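Local atomic coordinates of ECXA (Escherichia coli, PDB entry 4L63), a protein that probably acts as a zinc-dependent metallopeptidase and binds a zinc ion. Residues A187-I198 and G225-V236. Sequence-based numbering, arbitrary orientation.
Sequences ARCRLLNQAPSI and GPSRNDIEGVRV
Gln194 and Asn229 meet amide to amide, their planes turned 73° apart. Gln194 OE1 takes the backbone N-H of Asn229 at 2.9 Å, while Gln194 NE2 donates one N-H to Asn229 OD1 at 2.8 Å, coming from above the carbonyl plane, and the other to Leu192 O. Both ends of the glutamine amide are thereby held, which fixes its flip. From the other face of the asparagine plane, Arg228 NH1 also donates to Asn229 OD1. Asn229 ND2 makes a nearly straight bond of 3.1 Å to Cys189 O, and also reaches Lys10 O.

At the helix start, Asp230 faces the end of the loop. Its OD2 accepts the backbone N-H of Ile198 at 2.9 Å on the syn lone pair and that of Ser227 from above the carboxylate plane; Ser197 OG lies very close to OD1. Ser227 OG, turned between its own N and carbonyl carbon (chi1 68°), accepts from Asp230 N. A water ties this hydroxyl to Gln194 OE1 and Ala195 O.

Round the Arg228 guanidinium, Leu192 CD1 rests 3.7 Å from NE; Cys189 SG and, from the arginine's own helix, Glu232 CG sit near the rims of opposite faces. NH1 also bonds Ser251 OG. Ala187 CB and Val236 CG2 form the apolar pair at 4.2 Å. The Cys189-Cys252 disulfide joins the beginning of segment 187-198 to the chain near the C-terminus.

Ser227 and Asp230 form a capping box on helix 228-239. Ser197-Ile198-Met199, beside the zinc-binding histidines and with Ile198 O bonded to His160 ND1, is consistent with the Met-turn of metzincins.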
loop_
_atom_site.group_PDB
_atom_site.type_symbol
_atom_site.label_atom_id
_atom_site.label_comp_id
_atom_site.label_asym_id
_atom_site.label_seq_id
_atom_site.Cartn_x
_atom_site.Cartn_y
_atom_site.Cartn_z
ATOM N N ALA A 187 -1.498 -10.321 -7.354
ATOM C CA ALA A 187 -0.263 -9.577 -7.101
ATOM C C ALA A 187 -0.426 -8.063 -7.192
ATOM O O ALA A 187 0.499 -7.365 -7.616
ATOM C CB ALA A 187 0.829 -10.040 -8.081
ATOM N N ARG A 188 -1.590 -7.550 -6.802
ATOM C CA ARG A 188 -1.832 -6.110 -6.916
ATOM C C ARG A 188 -0.782 -5.287 -6.180
ATOM O O ARG A 188 -0.422 -5.583 -5.033
ATOM C CB ARG A 188 -3.210 -5.744 -6.378
ATOM C CG ARG A 188 -3.416 -4.236 -6.253
ATOM C CD ARG A 188 -4.692 -3.961 -5.497
ATOM N NE ARG A 188 -5.827 -4.412 -6.288
ATOM C CZ ARG A 188 -7.092 -4.126 -6.005
ATOM N NH1 ARG A 188 -8.064 -4.566 -6.797
ATOM N NH2 ARG A 188 -7.380 -3.389 -4.939
ATOM N N CYS A 189 -0.299 -4.248 -6.847
ATOM C CA CYS A 189 0.569 -3.290 -6.187
ATOM C C CYS A 189 0.416 -1.941 -6.853
ATOM O O CYS A 189 0.916 -1.719 -7.955
ATOM C CB CYS A 189 2.019 -3.749 -6.218
ATOM S SG CYS A 189 3.107 -2.555 -5.373
ATOM N N ARG A 190 -0.323 -1.060 -6.190
ATOM C CA ARG A 190 -0.523 0.293 -6.695
ATOM C C ARG A 190 0.466 1.282 -6.107
ATOM O O ARG A 190 0.660 2.366 -6.658
ATOM C CB ARG A 190 -1.943 0.766 -6.399
ATOM C CG ARG A 190 -2.995 0.026 -7.215
ATOM C CD ARG A 190 -4.371 0.308 -6.652
ATOM N NE ARG A 190 -4.497 -0.243 -5.307
ATOM C CZ ARG A 190 -5.644 -0.322 -4.644
ATOM N NH1 ARG A 190 -6.761 0.115 -5.207
ATOM N NH2 ARG A 190 -5.673 -0.841 -3.425
ATOM N N LEU A 191 1.093 0.915 -4.993
ATOM C CA LEU A 191 1.994 1.859 -4.299
ATOM C C LEU A 191 3.375 2.021 -4.928
ATOM O O LEU A 191 4.055 3.012 -4.670
ATOM C CB LEU A 191 2.153 1.443 -2.834
ATOM C CG LEU A 191 0.916 1.692 -1.961
ATOM C CD1 LEU A 191 1.063 1.000 -0.602
ATOM C CD2 LEU A 191 0.720 3.190 -1.758
ATOM N N LEU A 192 3.802 1.070 -5.748
ATOM C CA LEU A 192 5.150 1.160 -6.334
ATOM C C LEU A 192 5.071 1.527 -7.815
ATOM O O LEU A 192 4.451 0.807 -8.602
ATOM C CB LEU A 192 5.908 -0.164 -6.149
ATOM C CG LEU A 192 6.261 -0.536 -4.703
ATOM C CD1 LEU A 192 6.859 -1.950 -4.603
ATOM C CD2 LEU A 192 7.206 0.468 -4.086
ATOM N N ASN A 193 5.675 2.653 -8.198
ATOM C CA ASN A 193 5.655 3.040 -9.605
ATOM C C ASN A 193 6.495 2.061 -10.424
ATOM O O ASN A 193 7.435 1.449 -9.907
ATOM C CB ASN A 193 6.153 4.477 -9.810
ATOM C CG ASN A 193 5.871 4.995 -11.226
ATOM O OD1 ASN A 193 4.848 4.661 -11.838
ATOM N ND2 ASN A 193 6.783 5.804 -11.751
ATOM N N GLN A 194 6.129 1.902 -11.693
ATOM C CA GLN A 194 6.694 0.875 -12.560
ATOM C C GLN A 194 6.177 1.077 -13.988
ATOM O O GLN A 194 5.245 1.856 -14.221
ATOM C CB GLN A 194 6.327 -0.530 -12.063
ATOM C CG GLN A 194 4.834 -0.704 -11.778
ATOM C CD GLN A 194 4.494 -2.058 -11.181
ATOM O OE1 GLN A 194 4.437 -3.075 -11.885
ATOM N NE2 GLN A 194 4.301 -2.087 -9.868
ATOM N N ALA A 195 6.766 0.362 -14.933
ATOM C CA ALA A 195 6.336 0.427 -16.329
ATOM C C ALA A 195 4.967 -0.225 -16.508
ATOM O O ALA A 195 4.563 -1.050 -15.689
ATOM C CB ALA A 195 7.367 -0.250 -17.227
ATOM N N PRO A 196 4.243 0.142 -17.579
ATOM C CA PRO A 196 3.014 -0.608 -17.881
ATOM C C PRO A 196 3.276 -2.103 -18.079
ATOM O O PRO A 196 4.368 -2.502 -18.511
ATOM C CB PRO A 196 2.510 0.035 -19.185
ATOM C CG PRO A 196 3.699 0.776 -19.748
ATOM C CD PRO A 196 4.481 1.230 -18.543
ATOM N N SER A 197 2.281 -2.922 -17.747
ATOM C CA SER A 197 2.378 -4.363 -17.949
ATOM C C SER A 197 2.543 -4.679 -19.432
ATOM O O SER A 197 1.994 -3.994 -20.287
ATOM C CB SER A 197 1.136 -5.065 -17.396
ATOM O OG SER A 197 1.160 -6.457 -17.669
ATOM N N ILE A 198 3.311 -5.720 -19.730
ATOM C CA ILE A 198 3.453 -6.179 -21.097
ATOM C C ILE A 198 2.247 -7.054 -21.464
ATOM O O ILE A 198 2.107 -7.501 -22.605
ATOM C CB ILE A 198 4.786 -6.940 -21.285
ATOM C CG1 ILE A 198 5.135 -7.062 -22.776
ATOM C CG2 ILE A 198 4.754 -8.274 -20.539
ATOM C CD1 ILE A 198 6.577 -7.451 -23.044
ATOM N N GLY A 225 9.726 -5.527 -21.688
ATOM C CA GLY A 225 9.819 -6.692 -20.832
ATOM C C GLY A 225 8.728 -6.707 -19.780
ATOM O O GLY A 225 7.983 -5.737 -19.646
ATOM N N PRO A 226 8.638 -7.810 -19.020
ATOM C CA PRO A 226 7.659 -7.947 -17.939
ATOM C C PRO A 226 7.850 -6.845 -16.908
ATOM O O PRO A 226 8.988 -6.547 -16.560
ATOM C CB PRO A 226 7.984 -9.315 -17.327
ATOM C CG PRO A 226 8.866 -10.007 -18.325
ATOM C CD PRO A 226 9.592 -8.930 -19.051
ATOM N N SER A 227 6.766 -6.242 -16.431
ATOM C CA SER A 227 6.881 -5.238 -15.378
ATOM C C SER A 227 7.116 -5.898 -14.026
ATOM O O SER A 227 7.069 -7.121 -13.918
ATOM C CB SER A 227 5.619 -4.386 -15.315
ATOM O OG SER A 227 4.535 -5.178 -14.849
ATOM N N ARG A 228 7.361 -5.090 -12.994
ATOM C CA ARG A 228 7.470 -5.624 -11.639
ATOM C C ARG A 228 6.239 -6.450 -11.284
ATOM O O ARG A 228 6.356 -7.571 -10.792
ATOM C CB ARG A 228 7.643 -4.513 -10.600
ATOM C CG ARG A 228 7.803 -5.066 -9.183
ATOM C CD ARG A 228 6.988 -4.279 -8.171
ATOM N NE ARG A 228 7.070 -4.842 -6.825
ATOM C CZ ARG A 228 6.073 -5.499 -6.233
ATOM N NH1 ARG A 228 4.913 -5.674 -6.873
ATOM N NH2 ARG A 228 6.233 -5.972 -5.003
ATOM N N ASN A 229 5.054 -5.908 -11.546
ATOM C CA ASN A 229 3.834 -6.630 -11.194
ATOM C C ASN A 229 3.631 -7.877 -12.060
ATOM O O ASN A 229 3.100 -8.880 -11.574
ATOM C CB ASN A 229 2.610 -5.713 -11.280
ATOM C CG ASN A 229 2.567 -4.706 -10.140
ATOM O OD1 ASN A 229 3.459 -4.685 -9.298
ATOM N ND2 ASN A 229 1.524 -3.885 -10.096
ATOM N N ASP A 230 4.042 -7.820 -13.327
ATOM C CA ASP A 230 3.991 -9.006 -14.192
ATOM C C ASP A 230 4.780 -10.158 -13.568
ATOM O O ASP A 230 4.325 -11.304 -13.546
ATOM C CB ASP A 230 4.560 -8.704 -15.582
ATOM C CG ASP A 230 3.639 -7.849 -16.428
ATOM O OD1 ASP A 230 2.417 -7.818 -16.161
ATOM O OD2 ASP A 230 4.149 -7.206 -17.372
ATOM N N ILE A 231 5.967 -9.840 -13.066
ATOM C CA ILE A 231 6.844 -10.833 -12.449
ATOM C C ILE A 231 6.213 -11.399 -11.177
ATOM O O ILE A 231 6.205 -12.606 -10.966
ATOM C CB ILE A 231 8.229 -10.229 -12.118
ATOM C CG1 ILE A 231 8.956 -9.810 -13.398
ATOM C CG2 ILE A 231 9.065 -11.202 -11.312
ATOM C CD1 ILE A 231 9.220 -10.952 -14.376
ATOM N N GLU A 232 5.673 -10.525 -10.334
ATOM C CA GLU A 232 4.984 -10.972 -9.128
ATOM C C GLU A 232 3.738 -11.801 -9.460
ATOM O O GLU A 232 3.379 -12.720 -8.712
ATOM C CB GLU A 232 4.600 -9.773 -8.255
ATOM C CG GLU A 232 5.796 -9.093 -7.611
ATOM C CD GLU A 232 6.683 -10.072 -6.867
ATOM O OE1 GLU A 232 6.166 -10.823 -6.014
ATOM O OE2 GLU A 232 7.901 -10.093 -7.141
ATOM N N GLY A 233 3.087 -11.473 -10.577
ATOM C CA GLY A 233 1.929 -12.219 -11.035
ATOM C C GLY A 233 2.291 -13.671 -11.308
ATOM O O GLY A 233 1.579 -14.589 -10.898
ATOM N N VAL A 234 3.407 -13.882 -11.997
ATOM C CA VAL A 234 3.852 -15.243 -12.305
ATOM C C VAL A 234 4.290 -15.986 -11.037
ATOM O O VAL A 234 4.056 -17.189 -10.914
ATOM C CB VAL A 234 4.983 -15.236 -13.357
ATOM C CG1 VAL A 234 5.521 -16.649 -13.598
ATOM C CG2 VAL A 234 4.465 -14.649 -14.665
ATOM N N ARG A 235 4.912 -15.281 -10.090
ATOM C CA ARG A 235 5.222 -15.883 -8.786
ATOM C C ARG A 235 3.979 -16.449 -8.111
ATOM O O ARG A 235 4.032 -17.502 -7.484
ATOM C CB ARG A 235 5.873 -14.875 -7.842
ATOM C CG ARG A 235 7.313 -14.604 -8.134
ATOM C CD ARG A 235 8.017 -13.922 -6.966
ATOM N NE ARG A 235 9.432 -13.786 -7.285
ATOM C CZ ARG A 235 10.305 -14.783 -7.196
ATOM N NH1 ARG A 235 9.904 -15.980 -6.786
ATOM N NH2 ARG A 235 11.579 -14.588 -7.515
ATOM N N VAL A 236 2.865 -15.735 -8.227
ATOM C CA VAL A 236 1.590 -16.236 -7.739
ATOM C C VAL A 236 1.160 -17.485 -8.516
ATOM O O VAL A 236 0.756 -18.485 -7.915
ATOM C CB VAL A 236 0.494 -15.162 -7.834
ATOM C CG1 VAL A 236 -0.867 -15.761 -7.530
ATOM C CG2 VAL A 236 0.807 -14.015 -6.862
HETATM O O HOH W 1 2.978 -3.037 -14.330
HETATM O O HOH W 2 6.813 -3.166 -19.506
#